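Local coordinates for S-adenosylmethionine:tRNA ribosyltransferase-isomerase (Thermus thermophilus, PDB 1WDI), which probably transfers and isomerises the ribose of S-adenosylmethionine onto the 7-aminomethyl-7-deazaguanine base of tRNA, yielding epoxyqueuosine, at residues L4-Y9 with L316-T321; P13-Q18 with L327-G332; A41-R44 with P49-L52; G186-P191 with F298-L303; E231-P236 with E265-E270. One frame throughout, in Å; residues are numbered along the deposited sequence.

Contact 1 (L4-Y9 with L316-T321); sequences LEAYDY and LGRERT
Ala6, in the short 3-10 turn near the N-terminus, is the first residue of segment 4-9 to meet Arg318. Its methyl points at the arginine chain, with CB 4.0 Å from Arg318 CD, and its carbonyl oxygen, Ala6 O, lies 3.7 Å from the same CD. Tyr7 follows and gives the larger share of this segment's buried surface. With CG anti to its own carbonyl carbon (chi1 -58°), the ring swings across to Arg318, and the two side chains meet at about a right angle. Arg318 CD sits over one ring face, displaced toward the rim and 3.5 Å from Tyr7 CZ, a CH-pi contact. A bend in the arginine chain at chi3 (55°) then turns the guanidinium aside, its plane 66° from that of the ring. The arrangement joins the N-terminal loop to the first turn of helix 318-330, at the point where helix 307-316 has just ended. Gly317, with positive phi, leaves the first helix and is the N-cap of the second, and its O accepts both Thr321 N and Thr321 OG1, the latter at 2.6 Å. Replacing Tyr7 by an alanine would probably strip the cover from Arg318 CD and set the guanidinium arm free to turn. Met310 and Ala313 of helix 307-316 also touch the tyrosine. Further along, Tyr9 bonds through its hydroxyl to the backbone oxygen of His302, and its ring meets that of Tyr325.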
# COMPACT_ATOMS: atom_id res chain seq x y z
N LEU A 4 18.04 8.40 -14.55
CA LEU A 4 17.75 7.96 -13.20
C LEU A 4 18.61 8.74 -12.21
O LEU A 4 18.36 8.73 -11.00
CB LEU A 4 18.04 6.46 -13.07
CG LEU A 4 17.58 5.75 -11.80
CD1 LEU A 4 16.07 5.87 -11.66
CD2 LEU A 4 17.99 4.28 -11.85
N GLU A 5 19.63 9.42 -12.73
CA GLU A 5 20.53 10.21 -11.90
C GLU A 5 19.86 11.49 -11.43
O GLU A 5 20.33 12.15 -10.51
CB GLU A 5 21.80 10.54 -12.69
CG GLU A 5 22.59 9.31 -13.13
CD GLU A 5 23.84 9.66 -13.91
OE1 GLU A 5 24.69 10.40 -13.37
OE2 GLU A 5 23.97 9.20 -15.07
N ALA A 6 18.75 11.84 -12.08
CA ALA A 6 18.00 13.04 -11.73
C ALA A 6 17.26 12.86 -10.41
O ALA A 6 16.87 13.83 -9.78
CB ALA A 6 17.01 13.38 -12.85
N TYR A 7 17.07 11.60 -10.02
CA TYR A 7 16.38 11.29 -8.77
C TYR A 7 17.31 10.54 -7.83
O TYR A 7 16.90 9.62 -7.12
CB TYR A 7 15.13 10.43 -9.04
CG TYR A 7 14.14 11.08 -9.98
CD1 TYR A 7 14.31 11.00 -11.36
CD2 TYR A 7 13.05 11.80 -9.49
CE1 TYR A 7 13.42 11.62 -12.23
CE2 TYR A 7 12.15 12.42 -10.35
CZ TYR A 7 12.34 12.33 -11.72
OH TYR A 7 11.47 12.95 -12.58
N ASP A 8 18.58 10.95 -7.82
CA ASP A 8 19.56 10.31 -6.97
C ASP A 8 20.00 11.25 -5.85
O ASP A 8 20.00 12.47 -6.01
CB ASP A 8 20.78 9.90 -7.80
CG ASP A 8 21.63 8.83 -7.12
OD1 ASP A 8 22.72 8.51 -7.64
OD2 ASP A 8 21.21 8.30 -6.07
N TYR A 9 20.36 10.67 -4.72
CA TYR A 9 20.84 11.43 -3.57
C TYR A 9 21.58 10.44 -2.69
O TYR A 9 21.36 9.23 -2.80
CB TYR A 9 19.68 12.10 -2.82
CG TYR A 9 18.80 11.15 -2.03
CD1 TYR A 9 19.11 10.81 -0.72
CD2 TYR A 9 17.65 10.61 -2.60
CE1 TYR A 9 18.30 9.94 0.01
CE2 TYR A 9 16.84 9.74 -1.88
CZ TYR A 9 17.17 9.41 -0.58
OH TYR A 9 16.38 8.53 0.13
N LEU A 316 5.51 17.08 -5.47
CA LEU A 316 6.21 18.22 -4.86
C LEU A 316 7.15 19.00 -5.78
O LEU A 316 7.48 20.15 -5.48
CB LEU A 316 6.99 17.71 -3.65
CG LEU A 316 7.93 18.67 -2.90
CD1 LEU A 316 7.18 19.88 -2.41
CD2 LEU A 316 8.59 17.92 -1.74
N GLY A 317 7.57 18.39 -6.88
CA GLY A 317 8.51 19.04 -7.79
C GLY A 317 9.84 18.31 -7.60
O GLY A 317 10.27 18.10 -6.46
N ARG A 318 10.50 17.94 -8.69
CA ARG A 318 11.76 17.20 -8.59
C ARG A 318 12.87 17.89 -7.80
O ARG A 318 13.43 17.30 -6.87
CB ARG A 318 12.28 16.83 -9.99
CG ARG A 318 13.53 15.95 -9.96
CD ARG A 318 13.93 15.45 -11.35
NE ARG A 318 14.12 16.54 -12.31
CZ ARG A 318 13.16 17.00 -13.11
NH1 ARG A 318 11.94 16.48 -13.08
NH2 ARG A 318 13.43 18.01 -13.94
N GLU A 319 13.19 19.13 -8.14
CA GLU A 319 14.24 19.86 -7.45
C GLU A 319 13.91 20.08 -5.97
O GLU A 319 14.75 19.82 -5.11
CB GLU A 319 14.50 21.20 -8.15
CG GLU A 319 15.51 22.13 -7.46
CD GLU A 319 16.82 21.45 -7.09
OE1 GLU A 319 17.24 20.52 -7.80
OE2 GLU A 319 17.45 21.87 -6.09
N ARG A 320 12.69 20.52 -5.67
CA ARG A 320 12.31 20.74 -4.27
C ARG A 320 12.30 19.42 -3.49
O ARG A 320 12.62 19.39 -2.30
CB ARG A 320 10.94 21.43 -4.16
CG ARG A 320 10.50 21.65 -2.71
CD ARG A 320 9.48 22.76 -2.56
NE ARG A 320 10.03 24.06 -2.91
CZ ARG A 320 9.35 25.20 -2.85
NH1 ARG A 320 8.09 25.21 -2.43
NH2 ARG A 320 9.94 26.34 -3.21
N THR A 321 11.94 18.33 -4.17
CA THR A 321 11.92 17.03 -3.52
C THR A 321 13.34 16.59 -3.15
O THR A 321 13.58 16.15 -2.03
CB THR A 321 11.28 15.96 -4.44
OG1 THR A 321 9.89 16.26 -4.62
CG2 THR A 321 11.41 14.57 -3.81

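Contact 2 (P13-Q18 with L327-G332); sequences PEQIAQ and LAVAEG
Gln15 and Val329 cross at about a right angle, the glutamine reaching out from the 3-10 turn 13-15 to the last turn of helix 318-330. The glutamine leaves its backbone with CG beside the N (chi1 -70°) and runs straight from there, which carries its amide to the helix end. That amide is probably turned over in the model, so its oxygen and nitrogen cannot be told apart with confidence. As deposited, OE1 of Gln15 lies 3.1 Å from the carbonyl oxygen of Val329, a separation that could be a hydrogen bond were the group reversed. The other terminal atom of the amide, modelled as NE2 of Gln15, is 3.9 Å from Val329 CG1, so the amide end lies against both the carbonyl and a methyl of one residue. Helix 318-330 closes here in a Schellman motif: Gly332, with positive phi, is the C-prime residue, its N bonding to Val329 O at 3.1 Å while Tyr333 N reaches Ala328 O. The glutamine therefore arrives at a carbonyl already engaged in the helix cap. Its amide end also comes against the backbone of Gly332. An alanine here would remove the whole reach of the chain and is likely to leave the Val329 carbonyl without its amide neighbour and open a gap beside Val329 CG1. The backbone of Gln15 is hydrogen-bonded to that of Phe335, whose side chain also packs on Val329. Within the loop, Gln18 NE2 folds back onto Ile16 O at 2.9 Å.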
# COMPACT_ATOMS: atom_id res chain seq x y z
N PRO A 13 23.59 4.24 4.49
CA PRO A 13 22.91 2.97 4.78
C PRO A 13 22.42 2.88 6.23
O PRO A 13 21.43 2.19 6.51
CB PRO A 13 23.99 1.93 4.48
CG PRO A 13 24.78 2.58 3.38
CD PRO A 13 24.92 3.99 3.89
N GLU A 14 23.10 3.58 7.13
CA GLU A 14 22.76 3.57 8.55
C GLU A 14 21.41 4.23 8.84
O GLU A 14 20.76 3.90 9.83
CB GLU A 14 23.84 4.29 9.37
CG GLU A 14 25.25 3.82 9.11
CD GLU A 14 25.89 4.54 7.93
OE1 GLU A 14 26.96 4.08 7.46
OE2 GLU A 14 25.34 5.55 7.48
N GLN A 15 21.00 5.16 7.99
CA GLN A 15 19.74 5.86 8.20
C GLN A 15 18.51 5.14 7.66
O GLN A 15 17.42 5.69 7.66
CB GLN A 15 19.83 7.29 7.65
CG GLN A 15 20.75 8.16 8.49
CD GLN A 15 20.87 9.57 7.98
OE1 GLN A 15 19.91 10.33 7.96
NE2 GLN A 15 22.08 9.94 7.55
N ILE A 16 18.70 3.91 7.20
CA ILE A 16 17.58 3.11 6.72
C ILE A 16 17.12 2.31 7.93
O ILE A 16 17.76 1.34 8.32
CB ILE A 16 18.01 2.18 5.57
CG1 ILE A 16 18.40 3.02 4.35
CG2 ILE A 16 16.87 1.22 5.23
CD1 ILE A 16 18.83 2.21 3.14
N ALA A 17 16.01 2.75 8.51
CA ALA A 17 15.45 2.13 9.71
C ALA A 17 15.37 0.60 9.69
O ALA A 17 14.78 0.01 8.79
CB ALA A 17 14.07 2.71 9.99
N GLN A 18 15.97 -0.02 10.70
CA GLN A 18 15.97 -1.47 10.84
C GLN A 18 14.86 -1.89 11.78
O GLN A 18 14.56 -3.08 11.91
CB GLN A 18 17.32 -1.96 11.36
CG GLN A 18 18.45 -1.76 10.36
CD GLN A 18 18.13 -2.38 9.01
OE1 GLN A 18 18.05 -3.60 8.86
NE2 GLN A 18 17.92 -1.52 8.01
N LEU A 327 17.97 17.48 2.96
CA LEU A 327 17.78 18.06 4.28
C LEU A 327 17.45 16.94 5.27
O LEU A 327 17.99 16.91 6.38
CB LEU A 327 16.65 19.09 4.28
CG LEU A 327 16.35 19.75 5.64
CD1 LEU A 327 17.57 20.58 6.06
CD2 LEU A 327 15.11 20.64 5.56
N ALA A 328 16.56 16.04 4.87
CA ALA A 328 16.16 14.92 5.72
C ALA A 328 17.39 14.10 6.11
O ALA A 328 17.55 13.71 7.27
CB ALA A 328 15.16 14.03 4.99
N VAL A 329 18.25 13.84 5.13
CA VAL A 329 19.47 13.09 5.39
C VAL A 329 20.33 13.85 6.40
O VAL A 329 20.72 13.31 7.44
CB VAL A 329 20.29 12.87 4.10
CG1 VAL A 329 21.66 12.27 4.45
CG2 VAL A 329 19.54 11.95 3.15
N ALA A 330 20.60 15.12 6.10
CA ALA A 330 21.42 15.96 6.98
C ALA A 330 20.85 16.11 8.38
O ALA A 330 21.60 16.25 9.35
CB ALA A 330 21.61 17.33 6.34
N GLU A 331 19.52 16.09 8.50
CA GLU A 331 18.87 16.24 9.80
C GLU A 331 18.67 14.94 10.59
O GLU A 331 18.00 14.92 11.62
CB GLU A 331 17.52 16.95 9.64
CG GLU A 331 17.62 18.45 9.40
CD GLU A 331 18.31 19.18 10.55
OE1 GLU A 331 18.03 18.88 11.72
OE2 GLU A 331 19.14 20.08 10.27
N GLY A 332 19.27 13.86 10.10
CA GLY A 332 19.17 12.58 10.79
C GLY A 332 17.87 11.79 10.70
O GLY A 332 17.65 10.89 11.50

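Contact 3 (A41-R44 with P49-L52); sequences AHKR and PEFL
Lys43 NZ and Glu50 OE1 form a salt bridge at 3.3 Å, a weak hydrogen bond by its geometry, between two side chains crossing at about a right angle. The lysine reaches it through a bend at chi2 (-81°), beyond which its chain is extended. The aliphatic part of that chain passes Phe51 on the way. Lys43 CG approaches the ring obliquely, 3.7 Å from Phe51 CE1, whereas CE comes in at the ring edge, in its plane, 4.0 Å from Phe51 CZ. This is a close strand-to-helix connection: strand 40-44, antiparallel to strand 28-32, turns within a few residues into the short, weakly bonded helix 48-51, which folds back beside it. Ala41 and Lys43 point toward that helix, with His42 between them pointing away, so alternate strand residues serve the contact. Ala41 CB comes obliquely to the same ring tip, 4.0 Å from Phe51 CZ. Phe51 is also packed on Val31 and Leu345, which places it between the turn and the sheet. Asp47 links strand to turn by accepting the backbone N of Arg44; its carboxylate lies near that of Glu50, a closeness that may raise the proton affinity of either acid, partly offset by the lysine charge.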
# COMPACT_ATOMS: atom_id res chain seq x y z
N ALA A 41 8.87 22.05 8.41
CA ALA A 41 8.67 22.06 9.85
C ALA A 41 9.17 20.68 10.26
O ALA A 41 8.84 19.68 9.62
CB ALA A 41 7.19 22.22 10.20
N HIS A 42 10.00 20.63 11.30
CA HIS A 42 10.52 19.36 11.78
C HIS A 42 9.66 18.96 12.97
O HIS A 42 9.82 19.48 14.08
CB HIS A 42 11.99 19.52 12.17
CG HIS A 42 12.88 19.84 11.00
ND1 HIS A 42 13.07 18.96 9.96
CD2 HIS A 42 13.55 20.97 10.68
CE1 HIS A 42 13.83 19.53 9.04
NE2 HIS A 42 14.13 20.75 9.45
N LYS A 43 8.74 18.04 12.72
CA LYS A 43 7.80 17.57 13.73
C LYS A 43 7.85 16.07 13.95
O LYS A 43 8.85 15.41 13.67
CB LYS A 43 6.37 17.95 13.29
CG LYS A 43 6.11 19.45 13.16
CD LYS A 43 5.83 20.07 14.53
CE LYS A 43 5.81 21.60 14.45
NZ LYS A 43 5.43 22.20 15.76
N ARG A 44 6.75 15.56 14.48
CA ARG A 44 6.58 14.14 14.72
C ARG A 44 5.21 13.81 14.13
O ARG A 44 4.39 14.71 13.94
CB ARG A 44 6.64 13.83 16.22
CG ARG A 44 8.09 13.81 16.70
CD ARG A 44 8.30 13.63 18.20
NE ARG A 44 9.73 13.48 18.43
CZ ARG A 44 10.32 13.48 19.62
NH1 ARG A 44 9.61 13.63 20.73
NH2 ARG A 44 11.64 13.35 19.70
N PRO A 49 -2.25 16.60 13.47
CA PRO A 49 -3.46 17.41 13.67
C PRO A 49 -3.24 18.91 13.50
O PRO A 49 -4.14 19.65 13.07
CB PRO A 49 -3.89 17.03 15.09
CG PRO A 49 -3.42 15.62 15.21
CD PRO A 49 -2.04 15.70 14.61
N GLU A 50 -2.04 19.37 13.85
CA GLU A 50 -1.67 20.77 13.73
C GLU A 50 -1.72 21.26 12.29
O GLU A 50 -1.98 22.44 12.04
CB GLU A 50 -0.25 21.00 14.23
CG GLU A 50 -0.09 21.15 15.72
CD GLU A 50 1.37 21.29 16.10
OE1 GLU A 50 2.12 21.95 15.35
OE2 GLU A 50 1.77 20.74 17.14
N PHE A 51 -1.44 20.36 11.36
CA PHE A 51 -1.41 20.73 9.95
C PHE A 51 -2.66 20.42 9.17
O PHE A 51 -2.75 20.75 7.99
CB PHE A 51 -0.18 20.11 9.30
CG PHE A 51 1.11 20.54 9.95
CD1 PHE A 51 1.62 19.84 11.04
CD2 PHE A 51 1.76 21.69 9.52
CE1 PHE A 51 2.76 20.29 11.70
CE2 PHE A 51 2.90 22.15 10.18
CZ PHE A 51 3.40 21.45 11.28
N LEU A 52 -3.62 19.78 9.81
CA LEU A 52 -4.86 19.47 9.13
C LEU A 52 -5.93 20.39 9.69
O LEU A 52 -5.66 21.20 10.58
CB LEU A 52 -5.25 18.01 9.37
CG LEU A 52 -4.24 16.97 8.87
CD1 LEU A 52 -4.86 15.59 9.00
CD2 LEU A 52 -3.86 17.26 7.43

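Contact 4 (G186-P191 with F298-L303); sequences GLHFTP and FTNFHL
His188 and Phe189 both turn CG beside their backbone N (chi1 -60° for the histidine), while Phe298 holds CG anti to its own N (chi1 179°); together these bring three rings and Asn300 into one buried cluster. It fastens the 3-10 turn ahead of helix 191-199 to strand 296-300 of the large mixed sheet. Phe189 and Phe298 come from opposite directions and form an edge-to-face pair, centroids 5.1 Å apart: CE1 of Phe189 stands over the face of Phe298, toward its rim, 3.6 Å from Phe298 CE2. The histidine meets the same phenylalanine at its edge, His188 CD2 lying 3.9 Å from Phe298 CE2. Phe60 adds another edge-to-face partner to Phe189, and Leu194 and Leu197 pack on it from helix 191-199. At the strand end a citrate, probably from the crystallisation liquor, is bonded to Thr299 OG1 and Asn300 N, which may mark a pocket. Thr299 OG1 also accepts His302 NE2 at 2.8 Å. The polar link across the contact runs from His188 NE2 to Asn300 OD1, 2.7 Å long; the oxygen lies in the imidazole plane, the donor nitrogen is tilted 25° from the carbonyl plane, and the ring and amide planes are nearly perpendicular.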
# COMPACT_ATOMS: atom_id res chain seq x y z
N GLY A 186 0.87 4.12 6.49
CA GLY A 186 -0.20 4.00 7.46
C GLY A 186 0.22 3.43 8.81
O GLY A 186 -0.47 3.61 9.81
N LEU A 187 1.36 2.74 8.84
CA LEU A 187 1.86 2.13 10.07
C LEU A 187 2.16 3.17 11.15
O LEU A 187 2.14 2.85 12.34
CB LEU A 187 3.13 1.32 9.78
CG LEU A 187 3.75 0.60 10.99
CD1 LEU A 187 2.94 -0.66 11.30
CD2 LEU A 187 5.20 0.22 10.69
N HIS A 188 2.43 4.40 10.73
CA HIS A 188 2.76 5.49 11.65
C HIS A 188 1.62 5.94 12.55
O HIS A 188 1.85 6.56 13.59
CB HIS A 188 3.27 6.70 10.87
CG HIS A 188 4.50 6.41 10.05
ND1 HIS A 188 5.70 6.07 10.63
CD2 HIS A 188 4.71 6.42 8.72
CE1 HIS A 188 6.60 5.88 9.67
NE2 HIS A 188 6.02 6.09 8.51
N PHE A 189 0.39 5.63 12.15
CA PHE A 189 -0.77 6.02 12.92
C PHE A 189 -1.08 5.07 14.07
O PHE A 189 -0.85 3.87 13.98
CB PHE A 189 -2.01 6.14 12.03
CG PHE A 189 -1.96 7.28 11.05
CD1 PHE A 189 -1.07 7.25 9.97
CD2 PHE A 189 -2.79 8.39 11.20
CE1 PHE A 189 -1.02 8.31 9.06
CE2 PHE A 189 -2.75 9.45 10.30
CZ PHE A 189 -1.86 9.41 9.22
N THR A 190 -1.60 5.63 15.16
CA THR A 190 -1.98 4.86 16.33
C THR A 190 -3.45 5.13 16.57
O THR A 190 -4.01 6.09 16.03
CB THR A 190 -1.23 5.35 17.58
OG1 THR A 190 -1.47 6.75 17.74
CG2 THR A 190 0.28 5.09 17.46
N PRO A 191 -4.11 4.29 17.39
CA PRO A 191 -5.52 4.52 17.67
C PRO A 191 -5.73 5.91 18.26
O PRO A 191 -6.73 6.57 17.98
CB PRO A 191 -5.86 3.40 18.66
CG PRO A 191 -4.97 2.29 18.20
CD PRO A 191 -3.65 3.01 17.96
N PHE A 298 0.87 12.28 2.68
CA PHE A 298 1.58 11.82 3.87
C PHE A 298 2.23 10.55 3.34
O PHE A 298 1.54 9.62 2.91
CB PHE A 298 0.59 11.47 4.98
CG PHE A 298 1.24 10.95 6.23
CD1 PHE A 298 1.55 11.81 7.29
CD2 PHE A 298 1.55 9.60 6.36
CE1 PHE A 298 2.16 11.33 8.45
CE2 PHE A 298 2.16 9.11 7.52
CZ PHE A 298 2.47 9.98 8.57
N THR A 299 3.56 10.49 3.35
CA THR A 299 4.25 9.32 2.81
C THR A 299 5.62 9.13 3.45
O THR A 299 6.16 10.04 4.08
CB THR A 299 4.40 9.49 1.27
OG1 THR A 299 4.96 8.31 0.68
CG2 THR A 299 5.29 10.67 0.96
N ASN A 300 6.19 7.94 3.30
CA ASN A 300 7.51 7.68 3.87
C ASN A 300 8.60 8.36 3.05
O ASN A 300 8.33 9.02 2.04
CB ASN A 300 7.82 6.18 3.90
CG ASN A 300 6.89 5.40 4.81
OD1 ASN A 300 6.39 5.92 5.80
ND2 ASN A 300 6.70 4.13 4.49
N PHE A 301 9.84 8.20 3.51
CA PHE A 301 11.00 8.71 2.81
C PHE A 301 11.45 7.53 1.95
O PHE A 301 11.80 6.46 2.47
CB PHE A 301 12.11 9.11 3.79
CG PHE A 301 11.88 10.45 4.46
CD1 PHE A 301 11.28 10.53 5.71
CD2 PHE A 301 12.27 11.63 3.82
CE1 PHE A 301 11.06 11.77 6.32
CE2 PHE A 301 12.05 12.88 4.41
CZ PHE A 301 11.44 12.95 5.67
N HIS A 302 11.41 7.72 0.64
CA HIS A 302 11.74 6.65 -0.30
C HIS A 302 13.21 6.61 -0.74
O HIS A 302 13.92 7.62 -0.71
CB HIS A 302 10.81 6.77 -1.51
CG HIS A 302 9.37 6.95 -1.12
ND1 HIS A 302 8.67 5.99 -0.43
CD2 HIS A 302 8.53 7.99 -1.30
CE1 HIS A 302 7.45 6.44 -0.19
NE2 HIS A 302 7.34 7.65 -0.71
N LEU A 303 13.64 5.43 -1.17
CA LEU A 303 15.01 5.19 -1.61
C LEU A 303 15.39 5.97 -2.86
O LEU A 303 14.54 6.32 -3.67
CB LEU A 303 15.22 3.70 -1.88
CG LEU A 303 15.00 2.70 -0.74
CD1 LEU A 303 15.25 1.29 -1.26
CD2 LEU A 303 15.92 3.02 0.43

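Contact 5 (E231-P236 with E265-E270); sequences EPYAIP and ESAYRE
Tyr233 OH and Ser266 OG share the polar bond of this contact, 3.1 Å long, in which either hydroxyl could be the donor. The serine oxygen comes to the edge of the tyrosine ring, near its plane. Tyr233 takes the sterically crowded position, CG between the backbone N and the carbonyl carbon (chi1 62°), and from there its ring extends to the end of helix 258-266. The serine answers with OG anti to its N (chi1 170°).

Apolar packing centres on Ala267, next in sequence to Ser266. The methyl of Ala267 is pressed by the tip of Ile235, with CB and Ile235 CD1 only 3.4 Å apart, tighter than usual for two carbons. The same Ala267 CB lies obliquely to the Tyr233 ring, 4.3 Å from its CE1. Tyr233 and Ile235, two apart on strand 231-235, both point toward segment 265-270; the strand lies between strands 203-211 and 277-281, so this face of the sheet receives the helix.

Polar bonds within segment 265-270 fix the turn that follows. Arg269 NH1 spans it, donating to Ser266 O at 2.9 Å and to Tyr268 O, both oxygens lying close to the guanidinium plane. Glu265, turned from the strand, accepts backbone N-H groups of Lys292, Val293 and Val294.

The hydroxyl pair gives the buried tyrosine a polar partner at the helix end, so its ring can pack against the Ala267 methyl while its OH still has a bond.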
# COMPACT_ATOMS: atom_id res chain seq x y z
N GLU A 231 -1.63 -2.66 -9.72
CA GLU A 231 -2.21 -2.54 -8.39
C GLU A 231 -3.73 -2.66 -8.43
O GLU A 231 -4.42 -1.75 -8.88
CB GLU A 231 -1.82 -1.19 -7.77
CG GLU A 231 -2.42 -0.93 -6.39
CD GLU A 231 -2.07 0.46 -5.85
OE1 GLU A 231 -0.87 0.79 -5.81
OE2 GLU A 231 -3.00 1.21 -5.47
N PRO A 232 -4.27 -3.81 -7.98
CA PRO A 232 -5.72 -4.03 -7.96
C PRO A 232 -6.28 -3.41 -6.68
O PRO A 232 -5.76 -3.65 -5.60
CB PRO A 232 -5.83 -5.55 -8.00
CG PRO A 232 -4.66 -5.97 -7.17
CD PRO A 232 -3.54 -5.05 -7.64
N TYR A 233 -7.35 -2.64 -6.81
CA TYR A 233 -7.94 -1.98 -5.64
C TYR A 233 -9.45 -1.86 -5.75
O TYR A 233 -10.04 -2.10 -6.81
CB TYR A 233 -7.35 -0.57 -5.50
CG TYR A 233 -7.67 0.30 -6.69
CD1 TYR A 233 -8.91 0.94 -6.81
CD2 TYR A 233 -6.76 0.43 -7.74
CE1 TYR A 233 -9.24 1.69 -7.94
CE2 TYR A 233 -7.08 1.17 -8.88
CZ TYR A 233 -8.31 1.80 -8.97
OH TYR A 233 -8.62 2.53 -10.10
N ALA A 234 -10.08 -1.46 -4.65
CA ALA A 234 -11.52 -1.26 -4.63
C ALA A 234 -11.81 -0.02 -3.81
O ALA A 234 -11.27 0.15 -2.72
CB ALA A 234 -12.21 -2.48 -4.02
N ILE A 235 -12.64 0.86 -4.35
CA ILE A 235 -13.01 2.07 -3.65
C ILE A 235 -14.48 2.00 -3.25
O ILE A 235 -15.37 1.98 -4.10
CB ILE A 235 -12.80 3.31 -4.52
CG1 ILE A 235 -11.32 3.42 -4.93
CG2 ILE A 235 -13.25 4.55 -3.76
CD1 ILE A 235 -11.02 4.63 -5.76
N PRO A 236 -14.75 1.94 -1.93
CA PRO A 236 -16.12 1.88 -1.42
C PRO A 236 -16.94 3.06 -1.91
O PRO A 236 -16.41 4.16 -2.11
CB PRO A 236 -15.92 1.91 0.10
CG PRO A 236 -14.60 1.21 0.27
CD PRO A 236 -13.77 1.83 -0.83
N GLU A 265 -6.05 8.52 -8.07
CA GLU A 265 -5.79 9.13 -9.37
C GLU A 265 -6.21 8.23 -10.53
O GLU A 265 -6.69 8.70 -11.56
CB GLU A 265 -4.30 9.50 -9.49
CG GLU A 265 -3.83 10.61 -8.53
CD GLU A 265 -4.50 11.96 -8.77
OE1 GLU A 265 -4.74 12.31 -9.94
OE2 GLU A 265 -4.76 12.70 -7.79
N SER A 266 -6.05 6.92 -10.37
CA SER A 266 -6.44 5.97 -11.41
C SER A 266 -7.96 5.85 -11.54
O SER A 266 -8.48 5.56 -12.62
CB SER A 266 -5.86 4.59 -11.11
OG SER A 266 -6.41 3.62 -11.98
N ALA A 267 -8.66 6.09 -10.44
CA ALA A 267 -10.12 5.99 -10.41
C ALA A 267 -10.83 7.26 -10.83
O ALA A 267 -12.06 7.30 -10.89
CB ALA A 267 -10.58 5.59 -9.01
N TYR A 268 -10.07 8.32 -11.11
CA TYR A 268 -10.65 9.59 -11.52
C TYR A 268 -11.13 9.54 -12.97
O TYR A 268 -10.43 9.02 -13.83
CB TYR A 268 -9.63 10.71 -11.38
CG TYR A 268 -10.15 12.07 -11.80
CD1 TYR A 268 -10.93 12.83 -10.92
CD2 TYR A 268 -9.90 12.58 -13.07
CE1 TYR A 268 -11.44 14.08 -11.31
CE2 TYR A 268 -10.41 13.82 -13.47
CZ TYR A 268 -11.17 14.56 -12.59
OH TYR A 268 -11.66 15.79 -12.97
N ARG A 269 -12.32 10.08 -13.21
CA ARG A 269 -12.89 10.13 -14.56
C ARG A 269 -13.33 11.57 -14.80
O ARG A 269 -14.09 12.13 -14.00
CB ARG A 269 -14.09 9.20 -14.68
CG ARG A 269 -13.77 7.72 -14.47
CD ARG A 269 -13.05 7.12 -15.67
NE ARG A 269 -12.74 5.71 -15.44
CZ ARG A 269 -11.70 5.27 -14.75
NH1 ARG A 269 -10.84 6.13 -14.21
NH2 ARG A 269 -11.52 3.97 -14.56
N GLU A 270 -12.86 12.16 -15.89
CA GLU A 270 -13.21 13.54 -16.20
C GLU A 270 -14.73 13.73 -16.30
O GLU A 270 -15.43 12.92 -16.90
CB GLU A 270 -12.54 13.96 -17.52
CG GLU A 270 -12.63 15.46 -17.80
CD GLU A 270 -12.12 16.30 -16.64
OE1 GLU A 270 -11.02 16.01 -16.12
OE2 GLU A 270 -12.81 17.27 -16.25

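In the fold
Along the chain the segments of contacts 1 and 2 alternate, each pairing the N-terminal loop with helix 318-330, and their two loops enclose the other three contacts. Contact 3 closes first, before contact 4 opens, and contact 5 is nested within contact 4. Contacts 1 and 2, with centres about 17 Å apart, touch through Tyr9 and Val329. Contact 4 adjoins both, Phe301 packing on Ala328 and His302 O probably accepting from Tyr9 OH, and contact 3 meets contact 2 through His42. Contacts 3, 4 and 5 all reach the large mixed sheet, yet contact 5 stands apart, its centre about 33 Å from that of contact 2, across the chain's centre. The N-terminal loop is thus held against helix 318-330, near the C-terminus.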